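Local structure of sensor protein CpxA (Vibrio parahaemolyticus, 3V67) at residues 83-88 against 118-123; 94-97 against 102-105. The protein probably acts as the membrane-bound sensor histidine kinase of a two-component system, the present chain being its periplasmic, PAS-fold sensor domain. All coordinates share one frame; numbering follows the deposited sequence.

In the fold
From the N terminus the chain passes strand 10-11, two helices and strands 57-61 and 67-68 before helix 75-87, whose C-terminal end, with I88 after it, forms the first half of contact 1. It then runs into strand 95-99, turns, and returns along strand 102-112; contact 2 closes this short hairpin. A second turn leads to strand 115-124, where 118-123 comes back against the helix and closes contact 1. Contact 2 is thus nested inside the loop of contact 1. The two also adjoin: strands 102-112 and 115-124 are sheet neighbours, M103 and A105 pairing with F123 and V121. Contact 2 joins two strands of the PAS sheet, and contact 1 packs a helix on it.

Contact 1 (83-88 against 118-123)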
loop_
_atom_site.group_PDB
_atom_site.type_symbol
_atom_site.label_atom_id
_atom_site.label_comp_id
_atom_site.label_asym_id
_atom_site.label_seq_id
_atom_site.Cartn_x
_atom_site.Cartn_y
_atom_site.Cartn_z
ATOM N N ASN A 83 -1.433 15.938 -14.525
ATOM C CA ASN A 83 -0.264 15.095 -14.719
ATOM C C ASN A 83 -0.634 13.615 -14.734
ATOM O O ASN A 83 -0.178 12.870 -15.599
ATOM C CB ASN A 83 0.787 15.363 -13.643
ATOM C CG ASN A 83 2.047 14.547 -13.850
ATOM O OD1 ASN A 83 2.149 13.413 -13.384
ATOM N ND2 ASN A 83 3.013 15.118 -14.561
ATOM N N PHE A 84 -1.472 13.203 -13.785
ATOM C CA PHE A 84 -1.911 11.812 -13.700
ATOM C C PHE A 84 -2.609 11.373 -14.977
ATOM O O PHE A 84 -2.304 10.313 -15.528
ATOM C CB PHE A 84 -2.841 11.599 -12.502
ATOM C CG PHE A 84 -3.221 10.161 -12.279
ATOM C CD1 PHE A 84 -2.427 9.336 -11.500
ATOM C CD2 PHE A 84 -4.370 9.633 -12.849
ATOM C CE1 PHE A 84 -2.771 8.012 -11.294
ATOM C CE2 PHE A 84 -4.716 8.312 -12.647
ATOM C CZ PHE A 84 -3.914 7.500 -11.867
ATOM N N VAL A 85 -3.547 12.194 -15.441
ATOM C CA VAL A 85 -4.315 11.889 -16.641
ATOM C C VAL A 85 -3.406 11.722 -17.854
ATOM O O VAL A 85 -3.562 10.772 -18.626
ATOM C CB VAL A 85 -5.373 12.972 -16.928
ATOM C CG1 VAL A 85 -5.996 12.765 -18.302
ATOM C CG2 VAL A 85 -6.440 12.971 -15.845
ATOM N N THR A 86 -2.449 12.630 -18.017
ATOM C CA THR A 86 -1.534 12.520 -19.152
ATOM C C THR A 86 -0.455 11.450 -18.946
ATOM O O THR A 86 0.281 11.119 -19.875
ATOM C CB THR A 86 -0.875 13.873 -19.499
ATOM O OG1 THR A 86 -0.289 14.441 -18.321
ATOM C CG2 THR A 86 -1.908 14.838 -20.064
ATOM N N SER A 87 -0.372 10.907 -17.732
ATOM C CA SER A 87 0.628 9.886 -17.413
ATOM C C SER A 87 0.103 8.458 -17.556
ATOM O O SER A 87 0.869 7.501 -17.440
ATOM C CB SER A 87 1.161 10.078 -15.991
ATOM O OG SER A 87 1.678 11.382 -15.803
ATOM N N ILE A 88 -1.199 8.314 -17.791
ATOM C CA ILE A 88 -1.815 6.991 -17.871
ATOM C C ILE A 88 -1.235 6.178 -19.021
ATOM O O ILE A 88 -1.138 6.663 -20.146
ATOM C CB ILE A 88 -3.340 7.074 -18.061
ATOM C CG1 ILE A 88 -3.988 7.869 -16.929
ATOM C CG2 ILE A 88 -3.943 5.677 -18.132
ATOM C CD1 ILE A 88 -5.459 8.148 -17.162
ATOM N N LEU A 118 -14.450 9.314 -17.322
ATOM C CA LEU A 118 -13.599 8.587 -16.392
ATOM C C LEU A 118 -13.519 9.314 -15.057
ATOM O O LEU A 118 -13.400 10.538 -15.007
ATOM C CB LEU A 118 -12.204 8.398 -16.989
ATOM C CG LEU A 118 -12.182 7.612 -18.301
ATOM C CD1 LEU A 118 -10.963 7.980 -19.120
ATOM C CD2 LEU A 118 -12.214 6.112 -18.022
ATOM N N MET A 119 -13.590 8.544 -13.979
ATOM C CA MET A 119 -13.577 9.074 -12.627
ATOM C C MET A 119 -12.256 8.747 -11.947
ATOM O O MET A 119 -11.649 7.697 -12.191
ATOM C CB MET A 119 -14.738 8.492 -11.815
ATOM C CG MET A 119 -15.018 9.224 -10.508
ATOM S SD MET A 119 -16.168 8.343 -9.431
ATOM C CE MET A 119 -15.046 7.236 -8.588
ATOM N N TYR A 120 -11.819 9.662 -11.094
ATOM C CA TYR A 120 -10.569 9.522 -10.369
ATOM C C TYR A 120 -10.812 9.976 -8.938
ATOM O O TYR A 120 -11.773 10.697 -8.666
ATOM C CB TYR A 120 -9.492 10.411 -10.987
ATOM C CG TYR A 120 -9.286 10.259 -12.478
ATOM C CD1 TYR A 120 -8.213 9.527 -12.978
ATOM C CD2 TYR A 120 -10.140 10.873 -13.388
ATOM C CE1 TYR A 120 -8.007 9.397 -14.340
ATOM C CE2 TYR A 120 -9.946 10.743 -14.755
ATOM C CZ TYR A 120 -8.879 10.008 -15.224
ATOM O OH TYR A 120 -8.680 9.878 -16.579
ATOM N N VAL A 121 -9.939 9.563 -8.027
ATOM C CA VAL A 121 -10.046 9.985 -6.636
ATOM C C VAL A 121 -8.691 10.442 -6.106
ATOM O O VAL A 121 -7.712 9.699 -6.153
ATOM C CB VAL A 121 -10.607 8.859 -5.731
ATOM C CG1 VAL A 121 -10.640 9.310 -4.285
ATOM C CG2 VAL A 121 -11.997 8.447 -6.184
ATOM N N GLY A 122 -8.642 11.675 -5.615
ATOM C CA GLY A 122 -7.448 12.210 -4.996
ATOM C C GLY A 122 -7.622 12.235 -3.493
ATOM O O GLY A 122 -8.716 12.473 -2.992
ATOM N N PHE A 123 -6.542 11.975 -2.770
ATOM C CA PHE A 123 -6.595 11.947 -1.315
ATOM C C PHE A 123 -5.188 12.020 -0.756
ATOM O O PHE A 123 -4.300 11.320 -1.227
ATOM C CB PHE A 123 -7.302 10.681 -0.822
ATOM C CG PHE A 123 -6.755 9.406 -1.403
ATOM C CD1 PHE A 123 -5.757 8.701 -0.749
ATOM C CD2 PHE A 123 -7.249 8.906 -2.597
ATOM C CE1 PHE A 123 -5.253 7.527 -1.282
ATOM C CE2 PHE A 123 -6.750 7.732 -3.136
ATOM C CZ PHE A 123 -5.753 7.042 -2.477
#
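Y120, on strand 115-124, puts its ring against F84 and V85 in the last turns of helix 75-87 and I88 just beyond it, and supplies nearly all of what 118-123 contributes to the contact with 83-88. Along the strand, L118 comes first: it points toward 83-88 without touching it and packs instead on S61, P107 and the loop residues Y63 and Y91. M119 faces the other side of the sheet, against V58 and F60.

Y120 follows, with CG anti to the carbonyl carbon (chi1 -52°), which leans the ring back toward the start of the strand, where S61 lies. F84 points toward it, CG anti to the backbone N (chi1 -174°). The two rings touch rim to rim, with neither lying over the other's face: the planes stand at 86°, and F84 CE2 lies 3.7 Å from Y120 CD1, near the plane of the tyrosine ring. Farther out, V85 crosses at about a right angle and brings CG2 to 3.9 Å from Y120 CZ. I88, just past the helix, approaches from the opposite direction; its CD1 is 4.0 Å from Y120 CE1, at the ring edge. Tyrosine suits this place because its ring offers a carbon rim to F84, V85 and I88, while the hydroxyl beyond is hydrogen-bonded to S61 OG. V121 then turns to the far side, toward P56.

Within the PAS fold, strand 115-124 is held on its two edges by strands 57-61 and 102-112, Y120 pairing through its backbone with F59 and V121 with A105. Helix 75-87 lies across this face, F84 also resting on I104, R97 and Y99.

Contact 2 (94-97 against 102-105); sequences PKQR and YMIA
R97 and I104 pair across an antiparallel beta hairpin, in which strand 95-99 turns back into strand 102-112 within the PAS-fold sheet. Two backbone hydrogen bonds bind this hydrogen-bonded pair in both directions: R97 N to I104 O, and I104 N to R97 O, each 2.9 Å long with N-H...O angles of 158° and 159°. Next to it, Q96 and A105 form a non-hydrogen-bonded pair, where CA-H...O contacts take over. Q96 CA lies 3.1 Å from I104 O, and A105 CA is 3.3 Å from K95 O.

Side-chain packing differs on the two faces. R97 and I104 share the face turned to helix 75-87. Branched I104 suits both strand and core there, packing on A80, M81 and F84, while the methylenes of R97 pack against the F84 ring and its guanidinium makes a long, weak ion pair with E89. On the other face sit Q96 and A105, with Q96 CB 4.0 Å from A105 CB; the small alanine fits where I20 of helix 14-30 closes in. M103 belongs to this face as well, and its flexible chain crosses that of Q96 at a slant, bringing M103 CE to 3.8 Å from Q96 NE2.

K95 NZ reaches across to a salt bridge with D11 of strand 10-11, the outermost strand beside it. M103 bends back over strand 95-99: the turn at chi2 (79°) carries M103 SD to 3.4 Å from the backbone oxygen R97 O.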
loop_
_atom_site.group_PDB
_atom_site.type_symbol
_atom_site.label_atom_id
_atom_site.label_comp_id
_atom_site.label_asym_id
_atom_site.label_seq_id
_atom_site.Cartn_x
_atom_site.Cartn_y
_atom_site.Cartn_z
ATOM N N PRO A 94 -6.752 0.578 -13.656
ATOM C CA PRO A 94 -6.658 1.642 -12.652
ATOM C C PRO A 94 -5.396 1.493 -11.816
ATOM O O PRO A 94 -5.084 0.395 -11.354
ATOM C CB PRO A 94 -7.891 1.406 -11.775
ATOM C CG PRO A 94 -8.832 0.629 -12.637
ATOM C CD PRO A 94 -7.953 -0.248 -13.473
ATOM N N LYS A 95 -4.677 2.594 -11.635
ATOM C CA LYS A 95 -3.468 2.600 -10.827
ATOM C C LYS A 95 -3.497 3.814 -9.913
ATOM O O LYS A 95 -4.433 4.612 -9.962
ATOM C CB LYS A 95 -2.227 2.658 -11.721
ATOM C CG LYS A 95 -2.056 1.465 -12.653
ATOM C CD LYS A 95 -1.637 0.216 -11.894
ATOM C CE LYS A 95 -1.380 -0.940 -12.849
ATOM N NZ LYS A 95 -0.900 -2.156 -12.142
ATOM N N GLN A 96 -2.474 3.952 -9.076
ATOM C CA GLN A 96 -2.334 5.150 -8.259
ATOM C C GLN A 96 -0.919 5.723 -8.309
ATOM O O GLN A 96 0.057 4.986 -8.441
ATOM C CB GLN A 96 -2.777 4.896 -6.815
ATOM C CG GLN A 96 -1.951 3.865 -6.069
ATOM C CD GLN A 96 -2.466 3.623 -4.659
ATOM O OE1 GLN A 96 -3.622 3.914 -4.352
ATOM N NE2 GLN A 96 -1.608 3.092 -3.796
ATOM N N ARG A 97 -0.825 7.047 -8.216
ATOM C CA ARG A 97 0.456 7.747 -8.224
ATOM C C ARG A 97 0.526 8.740 -7.069
ATOM O O ARG A 97 -0.466 9.391 -6.742
ATOM C CB ARG A 97 0.661 8.492 -9.543
ATOM C CG ARG A 97 1.116 7.618 -10.702
ATOM C CD ARG A 97 1.282 8.439 -11.976
ATOM N NE ARG A 97 2.243 7.835 -12.893
ATOM C CZ ARG A 97 1.926 6.975 -13.854
ATOM N NH1 ARG A 97 0.663 6.608 -14.031
ATOM N NH2 ARG A 97 2.872 6.480 -14.640
ATOM N N TYR A 102 0.015 13.688 -1.823
ATOM C CA TYR A 102 -1.319 13.557 -2.401
ATOM C C TYR A 102 -1.392 12.406 -3.400
ATOM O O TYR A 102 -0.879 12.504 -4.513
ATOM C CB TYR A 102 -1.731 14.864 -3.078
ATOM C CG TYR A 102 -3.206 14.971 -3.392
ATOM C CD1 TYR A 102 -4.149 15.046 -2.375
ATOM C CD2 TYR A 102 -3.656 15.014 -4.706
ATOM C CE1 TYR A 102 -5.497 15.150 -2.656
ATOM C CE2 TYR A 102 -5.004 15.120 -4.998
ATOM C CZ TYR A 102 -5.920 15.188 -3.968
ATOM O OH TYR A 102 -7.263 15.295 -4.249
ATOM N N MET A 103 -2.033 11.317 -2.993
ATOM C CA MET A 103 -2.202 10.153 -3.852
ATOM C C MET A 103 -3.385 10.331 -4.800
ATOM O O MET A 103 -4.424 10.871 -4.420
ATOM C CB MET A 103 -2.418 8.896 -3.008
ATOM C CG MET A 103 -2.435 7.607 -3.813
ATOM S SD MET A 103 -0.773 7.060 -4.241
ATOM C CE MET A 103 -0.240 6.402 -2.670
ATOM N N ILE A 104 -3.225 9.871 -6.034
ATOM C CA ILE A 104 -4.299 9.932 -7.014
ATOM C C ILE A 104 -4.531 8.574 -7.657
ATOM O O ILE A 104 -3.595 7.951 -8.163
ATOM C CB ILE A 104 -4.001 10.970 -8.101
ATOM C CG1 ILE A 104 -4.161 12.380 -7.528
ATOM C CG2 ILE A 104 -4.919 10.766 -9.293
ATOM C CD1 ILE A 104 -3.953 13.471 -8.536
ATOM N N ALA A 105 -5.782 8.120 -7.635
ATOM C CA ALA A 105 -6.122 6.797 -8.145
ATOM C C ALA A 105 -7.159 6.848 -9.265
ATOM O O ALA A 105 -8.118 7.619 -9.207
ATOM C CB ALA A 105 -6.611 5.906 -7.006
#